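Local coordinates for protein CdiI (PDB 4G6V) that binds the toxin domain of a contact-dependent growth inhibition adhesin, a tRNase, and as its immunity protein probably neutralises it, at residues Ile3-Leu9 against Ile91-Asn97; Asp19-Ile23 against Ile81-Phe86; His27-Phe31 against Val78-Leu82; Pro39-Ala43 against Ala58-Phe62. All coordinates share one frame. Numbering follows the deposited sequence.

Interaction 1 of 4, residues Ile3-Leu9 against Ile91-Asn97; sequences IDLFCYL and ILILQDN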
loop_
_atom_site.group_PDB
_atom_site.type_symbol
_atom_site.label_atom_id
_atom_site.label_comp_id
_atom_site.label_asym_id
_atom_site.label_seq_id
_atom_site.Cartn_x
_atom_site.Cartn_y
_atom_site.Cartn_z
ATOM N N ILE B 3 -2.706 1.349 -3.458
ATOM C CA ILE B 3 -3.397 1.462 -2.173
ATOM C C ILE B 3 -3.612 0.114 -1.490
ATOM O O ILE B 3 -4.157 -0.823 -2.078
ATOM C CB ILE B 3 -4.712 2.248 -2.303
ATOM C CG1 ILE B 3 -4.397 3.737 -2.452
ATOM C CG2 ILE B 3 -5.560 2.048 -1.104
ATOM C CD1 ILE B 3 -5.587 4.575 -2.905
ATOM N N ASP B 4 -3.162 0.026 -0.247
ATOM C CA ASP B 4 -3.212 -1.234 0.476
ATOM C C ASP B 4 -3.861 -1.067 1.845
ATOM O O ASP B 4 -3.501 -0.178 2.613
ATOM C CB ASP B 4 -1.801 -1.826 0.621
ATOM C CG ASP B 4 -1.229 -2.299 -0.708
ATOM O OD1 ASP B 4 -1.995 -2.900 -1.495
ATOM O OD2 ASP B 4 -0.026 -2.067 -0.974
ATOM N N LEU B 5 -4.818 -1.937 2.141
ATOM C CA LEU B 5 -5.385 -2.035 3.477
ATOM C C LEU B 5 -4.554 -3.020 4.307
ATOM O O LEU B 5 -4.430 -4.202 3.966
ATOM C CB LEU B 5 -6.866 -2.442 3.399
ATOM C CG LEU B 5 -7.737 -1.491 2.550
ATOM C CD1 LEU B 5 -9.188 -1.941 2.445
ATOM C CD2 LEU B 5 -7.671 -0.049 3.056
ATOM N N PHE B 6 -3.939 -2.494 5.357
ATOM C CA PHE B 6 -3.200 -3.298 6.309
ATOM C C PHE B 6 -4.178 -3.803 7.350
ATOM O O PHE B 6 -4.794 -3.018 8.047
ATOM C CB PHE B 6 -2.134 -2.456 6.986
ATOM C CG PHE B 6 -0.879 -2.368 6.215
ATOM C CD1 PHE B 6 0.318 -2.796 6.756
ATOM C CD2 PHE B 6 -0.886 -1.891 4.919
ATOM C CE1 PHE B 6 1.499 -2.733 6.006
ATOM C CE2 PHE B 6 0.295 -1.816 4.166
ATOM C CZ PHE B 6 1.479 -2.241 4.712
ATOM N N CYS B 7 -4.324 -5.111 7.460
ATOM C CA CYS B 7 -5.364 -5.682 8.296
ATOM C C CYS B 7 -4.720 -6.511 9.353
ATOM O O CYS B 7 -4.087 -7.503 9.053
ATOM C CB CYS B 7 -6.280 -6.571 7.458
ATOM S SG CYS B 7 -7.112 -5.683 6.114
ATOM N N TYR B 8 -4.864 -6.092 10.590
ATOM C CA TYR B 8 -4.407 -6.871 11.735
ATOM C C TYR B 8 -5.557 -7.603 12.429
ATOM O O TYR B 8 -6.655 -7.045 12.612
ATOM C CB TYR B 8 -3.714 -5.966 12.745
ATOM C CG TYR B 8 -2.698 -5.047 12.130
ATOM C CD1 TYR B 8 -1.353 -5.236 12.360
ATOM C CD2 TYR B 8 -3.092 -3.984 11.307
ATOM C CE1 TYR B 8 -0.411 -4.393 11.802
ATOM C CE2 TYR B 8 -2.161 -3.128 10.754
ATOM C CZ TYR B 8 -0.819 -3.340 11.004
ATOM O OH TYR B 8 0.127 -2.506 10.457
ATOM N N LEU B 9 -5.288 -8.848 12.825
ATOM C CA LEU B 9 -6.288 -9.689 13.468
ATOM C C LEU B 9 -5.829 -10.190 14.825
ATOM O O LEU B 9 -4.648 -10.451 15.046
ATOM C CB LEU B 9 -6.644 -10.885 12.586
ATOM C CG LEU B 9 -7.340 -10.638 11.248
ATOM C CD1 LEU B 9 -7.459 -11.938 10.488
ATOM C CD2 LEU B 9 -8.712 -10.005 11.438
ATOM N N ILE B 91 -10.603 -6.800 14.472
ATOM C CA ILE B 91 -9.772 -6.460 13.320
ATOM C C ILE B 91 -9.469 -4.974 13.293
ATOM O O ILE B 91 -10.354 -4.156 13.489
ATOM C CB ILE B 91 -10.361 -6.961 11.942
ATOM C CG1 ILE B 91 -9.333 -6.796 10.829
ATOM C CG2 ILE B 91 -11.632 -6.262 11.553
ATOM C CD1 ILE B 91 -9.898 -7.023 9.439
ATOM N N LEU B 92 -8.206 -4.626 13.090
ATOM C CA LEU B 92 -7.846 -3.231 12.879
ATOM C C LEU B 92 -7.519 -3.095 11.395
ATOM O O LEU B 92 -6.808 -3.935 10.849
ATOM C CB LEU B 92 -6.646 -2.865 13.756
ATOM C CG LEU B 92 -5.771 -1.678 13.363
ATOM C CD1 LEU B 92 -6.535 -0.413 13.558
ATOM C CD2 LEU B 92 -4.493 -1.664 14.175
ATOM N N ILE B 93 -8.062 -2.082 10.728
ATOM C CA ILE B 93 -7.719 -1.848 9.316
ATOM C C ILE B 93 -7.093 -0.476 9.100
ATOM O O ILE B 93 -7.758 0.540 9.267
ATOM C CB ILE B 93 -8.949 -1.938 8.383
ATOM C CG1 ILE B 93 -9.624 -3.307 8.483
ATOM C CG2 ILE B 93 -8.545 -1.619 6.935
ATOM C CD1 ILE B 93 -10.867 -3.428 7.601
ATOM N N LEU B 94 -5.825 -0.447 8.724
ATOM C CA LEU B 94 -5.166 0.805 8.399
ATOM C C LEU B 94 -4.885 0.926 6.886
ATOM O O LEU B 94 -4.093 0.174 6.298
ATOM C CB LEU B 94 -3.871 0.954 9.200
ATOM C CG LEU B 94 -3.908 0.851 10.722
ATOM C CD1 LEU B 94 -2.550 1.156 11.308
ATOM C CD2 LEU B 94 -4.921 1.805 11.305
ATOM N N GLN B 95 -5.536 1.882 6.241
ATOM C CA GLN B 95 -5.238 2.142 4.850
ATOM C C GLN B 95 -3.795 2.631 4.775
ATOM O O GLN B 95 -3.411 3.588 5.473
ATOM C CB GLN B 95 -6.186 3.175 4.291
ATOM C CG GLN B 95 -6.138 3.263 2.799
ATOM C CD GLN B 95 -7.374 3.899 2.216
ATOM O OE1 GLN B 95 -8.468 3.799 2.780
ATOM N NE2 GLN B 95 -7.211 4.553 1.077
ATOM N N ASP B 96 -3.003 1.941 3.949
ATOM C CA ASP B 96 -1.573 2.194 3.790
ATOM C C ASP B 96 -0.864 2.308 5.129
ATOM O O ASP B 96 0.115 3.058 5.286
ATOM C CB ASP B 96 -1.315 3.415 2.888
ATOM C CG ASP B 96 -1.522 3.097 1.402
ATOM O OD1 ASP B 96 -1.285 1.919 0.999
ATOM O OD2 ASP B 96 -1.923 4.018 0.643
ATOM N N ASN B 97 -1.381 1.549 6.091
ATOM C CA ASN B 97 -0.749 1.402 7.391
ATOM C C ASN B 97 -0.670 2.733 8.125
ATOM O O ASN B 97 0.187 2.928 8.982
ATOM C CB ASN B 97 0.644 0.767 7.227
ATOM C CG ASN B 97 1.018 -0.151 8.389
ATOM O OD1 ASN B 97 0.150 -0.673 9.102
ATOM N ND2 ASN B 97 2.317 -0.340 8.589
#

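Interaction 2 of 4, residues Asp19-Ile23 against Ile81-Phe86; sequences DLNKI and ILVDGF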
loop_
_atom_site.group_PDB
_atom_site.type_symbol
_atom_site.label_atom_id
_atom_site.label_comp_id
_atom_site.label_asym_id
_atom_site.label_seq_id
_atom_site.Cartn_x
_atom_site.Cartn_y
_atom_site.Cartn_z
ATOM N N ASP B 19 -11.604 -18.095 7.806
ATOM C CA ASP B 19 -12.546 -16.971 7.671
ATOM C C ASP B 19 -12.446 -16.221 6.314
ATOM O O ASP B 19 -13.474 -15.895 5.709
ATOM C CB ASP B 19 -12.388 -15.980 8.834
ATOM C CG ASP B 19 -13.139 -16.406 10.064
ATOM O OD1 ASP B 19 -14.242 -16.990 9.917
ATOM O OD2 ASP B 19 -12.635 -16.148 11.182
ATOM N N LEU B 20 -11.227 -15.938 5.847
ATOM C CA LEU B 20 -11.065 -15.303 4.532
ATOM C C LEU B 20 -11.597 -16.116 3.353
ATOM O O LEU B 20 -11.944 -15.550 2.316
ATOM C CB LEU B 20 -9.615 -14.877 4.269
ATOM C CG LEU B 20 -9.312 -13.525 4.902
ATOM C CD1 LEU B 20 -7.838 -13.282 5.005
ATOM C CD2 LEU B 20 -10.002 -12.398 4.127
ATOM N N ASN B 21 -11.657 -17.432 3.490
ATOM C CA ASN B 21 -12.197 -18.237 2.412
ATOM C C ASN B 21 -13.672 -17.940 2.232
ATOM O O ASN B 21 -14.179 -17.841 1.124
ATOM C CB ASN B 21 -11.992 -19.725 2.678
ATOM C CG ASN B 21 -10.530 -20.164 2.554
ATOM O OD1 ASN B 21 -9.700 -19.497 1.919
ATOM N ND2 ASN B 21 -10.215 -21.309 3.164
ATOM N N LYS B 22 -14.370 -17.804 3.345
ATOM C CA LYS B 22 -15.783 -17.532 3.289
ATOM C C LYS B 22 -16.032 -16.148 2.698
ATOM O O LYS B 22 -16.946 -15.960 1.893
ATOM C CB LYS B 22 -16.373 -17.653 4.681
ATOM C CG LYS B 22 -16.203 -19.045 5.264
ATOM C CD LYS B 22 -16.828 -19.157 6.650
ATOM C CE LYS B 22 -16.519 -20.518 7.258
ATOM N NZ LYS B 22 -17.186 -20.596 8.591
ATOM N N ILE B 23 -15.208 -15.181 3.086
ATOM C CA ILE B 23 -15.296 -13.850 2.513
ATOM C C ILE B 23 -15.128 -13.901 1.002
ATOM O O ILE B 23 -16.001 -13.457 0.272
ATOM C CB ILE B 23 -14.314 -12.884 3.188
ATOM C CG1 ILE B 23 -14.963 -12.293 4.439
ATOM C CG2 ILE B 23 -14.000 -11.741 2.302
ATOM C CD1 ILE B 23 -13.982 -12.056 5.576
ATOM N N ILE B 81 -17.193 -5.092 5.149
ATOM C CA ILE B 81 -17.314 -6.514 4.815
ATOM C C ILE B 81 -16.292 -7.352 5.588
ATOM O O ILE B 81 -16.568 -8.493 5.997
ATOM C CB ILE B 81 -17.147 -6.740 3.286
ATOM C CG1 ILE B 81 -18.423 -6.346 2.541
ATOM C CG2 ILE B 81 -16.799 -8.181 2.951
ATOM C CD1 ILE B 81 -18.256 -6.294 1.025
ATOM N N LEU B 82 -15.110 -6.777 5.788
ATOM C CA LEU B 82 -14.045 -7.465 6.515
ATOM C C LEU B 82 -14.310 -7.519 8.040
ATOM O O LEU B 82 -14.204 -8.565 8.652
ATOM C CB LEU B 82 -12.666 -6.867 6.172
ATOM C CG LEU B 82 -12.110 -7.030 4.739
ATOM C CD1 LEU B 82 -10.715 -6.431 4.617
ATOM C CD2 LEU B 82 -12.078 -8.501 4.265
ATOM N N VAL B 83 -14.677 -6.396 8.640
ATOM C CA VAL B 83 -15.060 -6.351 10.055
ATOM C C VAL B 83 -16.146 -7.402 10.375
ATOM O O VAL B 83 -16.164 -8.003 11.464
ATOM C CB VAL B 83 -15.595 -4.923 10.444
ATOM C CG1 VAL B 83 -16.213 -4.915 11.839
ATOM C CG2 VAL B 83 -14.519 -3.841 10.327
ATOM N N ASP B 84 -17.047 -7.617 9.418
ATOM C CA ASP B 84 -18.203 -8.491 9.609
ATOM C C ASP B 84 -17.882 -9.970 9.378
ATOM O O ASP B 84 -18.538 -10.836 9.949
ATOM C CB ASP B 84 -19.374 -8.051 8.721
ATOM N N GLY B 85 -16.883 -10.259 8.545
ATOM C CA GLY B 85 -16.524 -11.636 8.259
ATOM C C GLY B 85 -15.435 -12.152 9.182
ATOM O O GLY B 85 -14.847 -13.210 8.955
ATOM N N PHE B 86 -15.150 -11.371 10.217
ATOM C CA PHE B 86 -14.258 -11.781 11.294
ATOM C C PHE B 86 -14.998 -11.639 12.618
ATOM O O PHE B 86 -14.464 -11.121 13.597
ATOM C CB PHE B 86 -12.976 -10.949 11.279
ATOM C CG PHE B 86 -12.043 -11.328 10.180
ATOM C CD1 PHE B 86 -11.306 -12.499 10.261
ATOM C CD2 PHE B 86 -11.893 -10.525 9.059
ATOM C CE1 PHE B 86 -10.450 -12.861 9.252
ATOM C CE2 PHE B 86 -11.023 -10.886 8.034
ATOM C CZ PHE B 86 -10.308 -12.052 8.129
#

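Interaction 3 of 4, residues His27-Phe31 against Val78-Leu82; sequences HSELF and VSKIL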
loop_
_atom_site.group_PDB
_atom_site.type_symbol
_atom_site.label_atom_id
_atom_site.label_comp_id
_atom_site.label_asym_id
_atom_site.label_seq_id
_atom_site.Cartn_x
_atom_site.Cartn_y
_atom_site.Cartn_z
ATOM N N HIS B 27 -18.133 -12.717 -1.503
ATOM C CA HIS B 27 -17.937 -11.475 -2.237
ATOM C C HIS B 27 -16.945 -11.653 -3.365
ATOM O O HIS B 27 -15.889 -11.007 -3.412
ATOM C CB HIS B 27 -17.502 -10.345 -1.305
ATOM C CG HIS B 27 -18.552 -9.958 -0.317
ATOM N ND1 HIS B 27 -18.560 -10.429 0.979
ATOM C CD2 HIS B 27 -19.652 -9.180 -0.441
ATOM C CE1 HIS B 27 -19.612 -9.949 1.616
ATOM N NE2 HIS B 27 -20.291 -9.190 0.776
ATOM N N SER B 28 -17.312 -12.543 -4.274
ATOM C CA SER B 28 -16.536 -12.821 -5.468
ATOM C C SER B 28 -16.358 -11.579 -6.336
ATOM O O SER B 28 -15.359 -11.445 -7.058
ATOM C CB SER B 28 -17.243 -13.910 -6.266
ATOM O OG SER B 28 -18.650 -13.714 -6.235
ATOM N N GLU B 29 -17.327 -10.669 -6.278
ATOM C CA GLU B 29 -17.273 -9.476 -7.115
ATOM C C GLU B 29 -16.027 -8.657 -6.786
ATOM O O GLU B 29 -15.173 -8.416 -7.653
ATOM C CB GLU B 29 -18.538 -8.630 -6.961
ATOM C CG GLU B 29 -18.759 -8.048 -5.568
ATOM C CD GLU B 29 -19.522 -8.991 -4.639
ATOM O OE1 GLU B 29 -20.093 -8.497 -3.630
ATOM O OE2 GLU B 29 -19.549 -10.220 -4.922
ATOM N N LEU B 30 -15.910 -8.266 -5.522
ATOM C CA LEU B 30 -14.786 -7.461 -5.074
ATOM C C LEU B 30 -13.469 -8.230 -5.117
ATOM O O LEU B 30 -12.437 -7.727 -5.554
ATOM C CB LEU B 30 -15.045 -7.005 -3.648
ATOM C CG LEU B 30 -16.363 -6.284 -3.400
ATOM C CD1 LEU B 30 -16.624 -6.275 -1.915
ATOM C CD2 LEU B 30 -16.341 -4.845 -3.995
ATOM N N PHE B 31 -13.511 -9.469 -4.664
ATOM C CA PHE B 31 -12.278 -10.147 -4.318
ATOM C C PHE B 31 -11.691 -11.053 -5.405
ATOM O O PHE B 31 -10.638 -11.676 -5.214
ATOM C CB PHE B 31 -12.470 -10.862 -2.990
ATOM C CG PHE B 31 -12.797 -9.939 -1.858
ATOM C CD1 PHE B 31 -12.002 -8.836 -1.598
ATOM C CD2 PHE B 31 -13.900 -10.168 -1.053
ATOM C CE1 PHE B 31 -12.284 -7.985 -0.551
ATOM C CE2 PHE B 31 -14.192 -9.326 -0.002
ATOM C CZ PHE B 31 -13.384 -8.229 0.246
ATOM N N VAL B 78 -15.626 -2.343 1.513
ATOM C CA VAL B 78 -14.719 -3.470 1.697
ATOM C C VAL B 78 -14.290 -3.597 3.157
ATOM O O VAL B 78 -14.274 -4.692 3.715
ATOM C CB VAL B 78 -13.476 -3.345 0.816
ATOM C CG1 VAL B 78 -12.390 -4.227 1.345
ATOM C CG2 VAL B 78 -13.813 -3.710 -0.623
ATOM N N SER B 79 -13.963 -2.472 3.783
ATOM C CA SER B 79 -13.565 -2.476 5.188
ATOM C C SER B 79 -14.642 -3.068 6.069
ATOM O O SER B 79 -14.366 -3.887 6.946
ATOM C CB SER B 79 -13.236 -1.069 5.657
ATOM O OG SER B 79 -12.052 -0.632 5.030
ATOM N N LYS B 80 -15.879 -2.648 5.833
ATOM C CA LYS B 80 -17.015 -3.131 6.612
ATOM C C LYS B 80 -17.233 -4.640 6.405
ATOM O O LYS B 80 -17.408 -5.376 7.370
ATOM C CB LYS B 80 -18.267 -2.320 6.270
ATOM C CG LYS B 80 -19.541 -2.962 6.724
ATOM C CD LYS B 80 -20.639 -2.812 5.684
ATOM C CE LYS B 80 -21.482 -4.089 5.573
ATOM N NZ LYS B 80 -22.126 -4.490 6.862
ATOM N N ILE B 81 -17.193 -5.092 5.149
ATOM C CA ILE B 81 -17.314 -6.514 4.815
ATOM C C ILE B 81 -16.292 -7.352 5.588
ATOM O O ILE B 81 -16.568 -8.493 5.997
ATOM C CB ILE B 81 -17.147 -6.740 3.286
ATOM C CG1 ILE B 81 -18.423 -6.346 2.541
ATOM C CG2 ILE B 81 -16.799 -8.181 2.951
ATOM C CD1 ILE B 81 -18.256 -6.294 1.025
ATOM N N LEU B 82 -15.110 -6.777 5.788
ATOM C CA LEU B 82 -14.045 -7.465 6.515
ATOM C C LEU B 82 -14.310 -7.519 8.040
ATOM O O LEU B 82 -14.204 -8.565 8.652
ATOM C CB LEU B 82 -12.666 -6.867 6.172
ATOM C CG LEU B 82 -12.110 -7.030 4.739
ATOM C CD1 LEU B 82 -10.715 -6.431 4.617
ATOM C CD2 LEU B 82 -12.078 -8.501 4.265
#

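Interaction 4 of 4, residues Pro39-Ala43 against Ala58-Phe62; sequences PVRDA and AESFF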
loop_
_atom_site.group_PDB
_atom_site.type_symbol
_atom_site.label_atom_id
_atom_site.label_comp_id
_atom_site.label_asym_id
_atom_site.label_seq_id
_atom_site.Cartn_x
_atom_site.Cartn_y
_atom_site.Cartn_z
ATOM N N PRO B 39 -2.219 -13.731 1.150
ATOM C CA PRO B 39 -2.231 -14.766 2.192
ATOM C C PRO B 39 -2.080 -14.122 3.557
ATOM O O PRO B 39 -1.503 -13.026 3.651
ATOM C CB PRO B 39 -0.973 -15.598 1.880
ATOM C CG PRO B 39 -0.221 -14.826 0.751
ATOM C CD PRO B 39 -1.281 -14.042 0.055
ATOM N N VAL B 40 -2.592 -14.789 4.594
ATOM C CA VAL B 40 -2.432 -14.316 5.960
ATOM C C VAL B 40 -1.098 -14.797 6.505
ATOM O O VAL B 40 -0.703 -15.923 6.244
ATOM C CB VAL B 40 -3.553 -14.846 6.889
ATOM C CG1 VAL B 40 -3.373 -14.309 8.317
ATOM C CG2 VAL B 40 -4.922 -14.481 6.340
ATOM N N ARG B 41 -0.410 -13.945 7.259
ATOM C CA ARG B 41 0.792 -14.354 7.968
ATOM C C ARG B 41 0.678 -14.122 9.464
ATOM O O ARG B 41 -0.221 -13.451 9.930
ATOM C CB ARG B 41 2.032 -13.652 7.424
ATOM C CG ARG B 41 2.157 -12.185 7.762
ATOM C CD ARG B 41 3.402 -11.664 7.103
ATOM N NE ARG B 41 3.497 -12.248 5.761
ATOM C CZ ARG B 41 4.622 -12.409 5.063
ATOM N NH1 ARG B 41 5.796 -12.031 5.559
ATOM N NH2 ARG B 41 4.562 -12.956 3.857
ATOM N N ASP B 42 1.579 -14.732 10.220
ATOM C CA ASP B 42 1.691 -14.459 11.637
ATOM C C ASP B 42 2.293 -13.075 11.725
ATOM O O ASP B 42 3.212 -12.743 10.981
ATOM C CB ASP B 42 2.609 -15.469 12.350
ATOM C CG ASP B 42 2.163 -16.917 12.166
ATOM O OD1 ASP B 42 0.962 -17.205 12.371
ATOM O OD2 ASP B 42 3.016 -17.771 11.814
ATOM N N ALA B 43 1.766 -12.265 12.629
ATOM C CA ALA B 43 2.315 -10.943 12.853
ATOM C C ALA B 43 3.658 -11.051 13.553
ATOM O O ALA B 43 3.763 -11.721 14.561
ATOM C CB ALA B 43 1.355 -10.118 13.687
ATOM N N ALA B 58 -2.356 -8.081 17.999
ATOM C CA ALA B 58 -2.437 -8.821 16.733
ATOM C C ALA B 58 -1.667 -10.138 16.780
ATOM O O ALA B 58 -0.547 -10.195 17.296
ATOM C CB ALA B 58 -1.946 -7.953 15.558
ATOM N N GLU B 59 -2.280 -11.194 16.250
ATOM C CA GLU B 59 -1.593 -12.476 16.061
ATOM C C GLU B 59 -1.312 -12.730 14.592
ATOM O O GLU B 59 -0.270 -13.279 14.240
ATOM C CB GLU B 59 -2.403 -13.636 16.622
ATOM C CG GLU B 59 -2.571 -13.567 18.132
ATOM C CD GLU B 59 -1.238 -13.485 18.881
ATOM O OE1 GLU B 59 -0.221 -14.022 18.378
ATOM O OE2 GLU B 59 -1.215 -12.886 19.984
ATOM N N SER B 60 -2.241 -12.325 13.736
ATOM C CA SER B 60 -2.057 -12.481 12.306
ATOM C C SER B 60 -2.257 -11.143 11.563
ATOM O O SER B 60 -2.772 -10.161 12.109
ATOM C CB SER B 60 -2.960 -13.597 11.759
ATOM O OG SER B 60 -4.329 -13.348 12.038
ATOM N N PHE B 61 -1.818 -11.117 10.317
ATOM C CA PHE B 61 -1.856 -9.923 9.499
ATOM C C PHE B 61 -2.078 -10.347 8.046
ATOM O O PHE B 61 -1.594 -11.395 7.602
ATOM C CB PHE B 61 -0.523 -9.184 9.601
ATOM C CG PHE B 61 -0.342 -8.148 8.551
ATOM C CD1 PHE B 61 -0.666 -6.833 8.800
ATOM C CD2 PHE B 61 0.127 -8.490 7.293
ATOM C CE1 PHE B 61 -0.509 -5.871 7.809
ATOM C CE2 PHE B 61 0.287 -7.533 6.300
ATOM C CZ PHE B 61 -0.027 -6.226 6.551
ATOM N N PHE B 62 -2.821 -9.554 7.300
ATOM C CA PHE B 62 -2.867 -9.790 5.871
ATOM C C PHE B 62 -3.129 -8.468 5.159
ATOM O O PHE B 62 -3.501 -7.466 5.786
ATOM C CB PHE B 62 -3.927 -10.828 5.513
ATOM C CG PHE B 62 -5.315 -10.339 5.712
ATOM C CD1 PHE B 62 -5.921 -9.533 4.751
ATOM C CD2 PHE B 62 -6.015 -10.648 6.865
ATOM C CE1 PHE B 62 -7.210 -9.034 4.931
ATOM C CE2 PHE B 62 -7.310 -10.148 7.059
ATOM C CZ PHE B 62 -7.908 -9.335 6.081
HETATM O O HOH W 1 -1.001 -16.375 13.695
#

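Interaction 1 of 4, residues Ile3-Leu9 against Ile91-Asn97
Tyr8, Phe6 and Asp96 lose the most area in this pairing of strand 4-9 with strand 91-95, two antiparallel strands whose axes come within 4.5 Å at 157°. Tyr8 forms a hydrogen-bonded pair with Leu92: Tyr8 N reaches Leu92 O at 2.9 Å, and Leu92 N returns to Tyr8 O at 2.9 Å. Its ring leans along the partner strand, with Tyr8 CD2 3.9 Å from Leu92 CD2. Two residues back, Phe6 repeats the pattern with Leu94 (Phe6 N to Leu94 O 2.8 Å, Leu94 N to Phe6 O 2.9 Å). Asn97 lies over one face of the Phe6 ring, a CH-pi contact in which Asn97 CB is 3.6 Å from the ring centroid and 10° off its normal. Asp96, with positive phi just past the strand end, closes the pairing doubly: its N donates to Asp4 O (2.6 Å), while Asp96 OD1 accepts from Asp4 N (2.9 Å). Lys121 of the adhesin chain makes salt bridges to both aspartates, and Asp4 also bonds Ser65, so this strand end belongs to the toxin interface. Alternating with the hydrogen-bonded pairs, Leu5, Cys7 and Leu9 share the other face with Gln95, Ile93 and Ile91. Helix 75-84 packs on that face through Ile75 and Ser79, helix 45-53 packs against Tyr8 on the opposite one, and strand 60-66 flanks strand 4-9 along its other edge.

Interaction 2 of 4, residues Asp19-Ile23 against Ile81-Phe86
Ile23 is the main protrusion of this contact and Gly85 the hollow that receives it. From helix 13-26, Ile23 points its CA-to-CB bond toward the end of helix 75-84, and its terminal methyl reaches a site bounded by three residues: Ile23 CD1 lies 3.7 Å from Gly85 O, 4.2 Å from Leu82 CD2 and 4.0 Å from Phe86 CE2. The fit depends on the missing side chain, because an ideal CB on Gly85 would fall 2.4 Å from Ile23 CD1, a clash. Gly85 is also the first residue to leave helical geometry (phi/psi -93/11), so the methyl sits where the helix ends. A bump in the reverse direction is supplied by Phe86, whose ring projects toward helix 13-26 and meets successive residues there. Leu20 CG sits 3.7 Å from Phe86 CZ, and Asp19 CB, also 3.7 Å from Gly85 O, is 3.7 Å from Phe86 CE1. Deeper in, Leu20 CD2 and Leu82 CD2 approach only to 4.4 Å, a looser apolar fit. Across the pair of segments the bonding is wholly van der Waals, over 295 Å² of buried surface. Leu20 goes on to Ile37 and Val40 of strand 35-42, and Leu82 to Ile93 of strand 91-95. The contact is helix packing in the helical layer of an alpha/beta fold, where helix 13-26 meets the C-terminal end of helix 75-84 over one face of the antiparallel sheet.

Interaction 3 of 4, residues His27-Phe31 against Val78-Leu82
Helix-to-helix packing in the helical layer of an alpha/beta fold joins residues 27-31, where helix 28-34 begins, to helix 75-84, burying 259 Å². Along helix 75-84 the contacts come from Val78, Ile81 and Leu82, the i, i+3, i+4 spacing expected of one helical face. Val78 comes first: its CG2 lies 4.0 Å from Leu30 CD1, and its CG1 lies 4.2 Å from Phe31 CE1 at the edge of that ring. Val78 also touches Leu5 and Phe35, so the helix pairing continues down to the sheet. One turn on, Ile81 gives up 75 Å², more than any other residue here, and points its CA-to-CB bond toward the partner. It fits among three side chains: Ile81 CD1 packs against Leu30 CD1 at 3.4 Å, Ile81 CG2 meets the edge of the Phe31 ring at CE2 (4.1 Å), and the His27 ring lies over the same side chain. Leu82 completes the row more distantly, with its CD2 4.2 Å from Phe31 CZ, while also packing on Cys7 and Ile93 of the sheet. His27 occupies the N-cap position of helix 28-34, and Phe31 N donates to His27 O at 3.1 Å in the first turn. The imidazole meets the isoleucine face-on: Ile81 CD1 stands 3.6 Å from the His27 ring centroid, 18° off the ring normal, a CH-pi contact.

Interaction 4 of 4, residues Pro39-Ala43 against Ala58-Phe62
This contact is the antiparallel pairing of strand 35-42, outermost in this chain's sheet, with strand 60-66; on its other edge the latter carries a classic beta bulge, Glu59 and Ser60 both facing Leu9 of strand 4-9. Arg41 and Phe61 form the hydrogen-bonded pair, with Arg41 N to Phe61 O at 2.8 Å (170° at the hydrogen) and Phe61 N to Arg41 O at 2.9 Å. Beyond it, Asp42 and Ser60 bring their CA atoms to 4.3 Å while their side chains diverge, and Ala43 N donates to Glu59 O at 2.8 Å. A water gives hydrogen bonds to Asp42 OD1 (2.5 Å) and Glu59 O (3.2 Å). On the face toward helix 13-26, Val40 CG1 packs on Ser60 CB at 3.5 Å and Val40 CG2 on Phe62 CB at 3.9 Å; Ser60 OG bonds Ile11 O. On the other face, Arg41 CG lies 4.2 Å from Phe61 CD2, and both residues pack on Ser124 of the adhesin chain. The chemistry implies an edge held by backbone bonds, mainly apolar on the side of helix 13-26 and reached by water at Asp42.

How the interactions relate
Interactions 1 and 4 build the sheet through backbone hydrogen bonds and meet through the neighbouring strands 4-9 and 60-66, where Leu9 probably bonds Glu59 and Ser60. The centre of interaction 1 lies about 5 Å from the chain centre; interaction 4, also largely buried, includes exposed residues at an outer strand. Both reach the toxin chain, by salt bridges, hydrogen bonds and packing in interaction 1, by packing in interaction 4. Interactions 2 and 3 are apolar, share Ile81 and Leu82, and fasten consecutive helices 13-26 and 28-34 to helix 75-84. Phe62 from interaction 4, together with Cys7 and Leu9 from interaction 1, meets Leu82 or Phe86, joining sheet and helical layer.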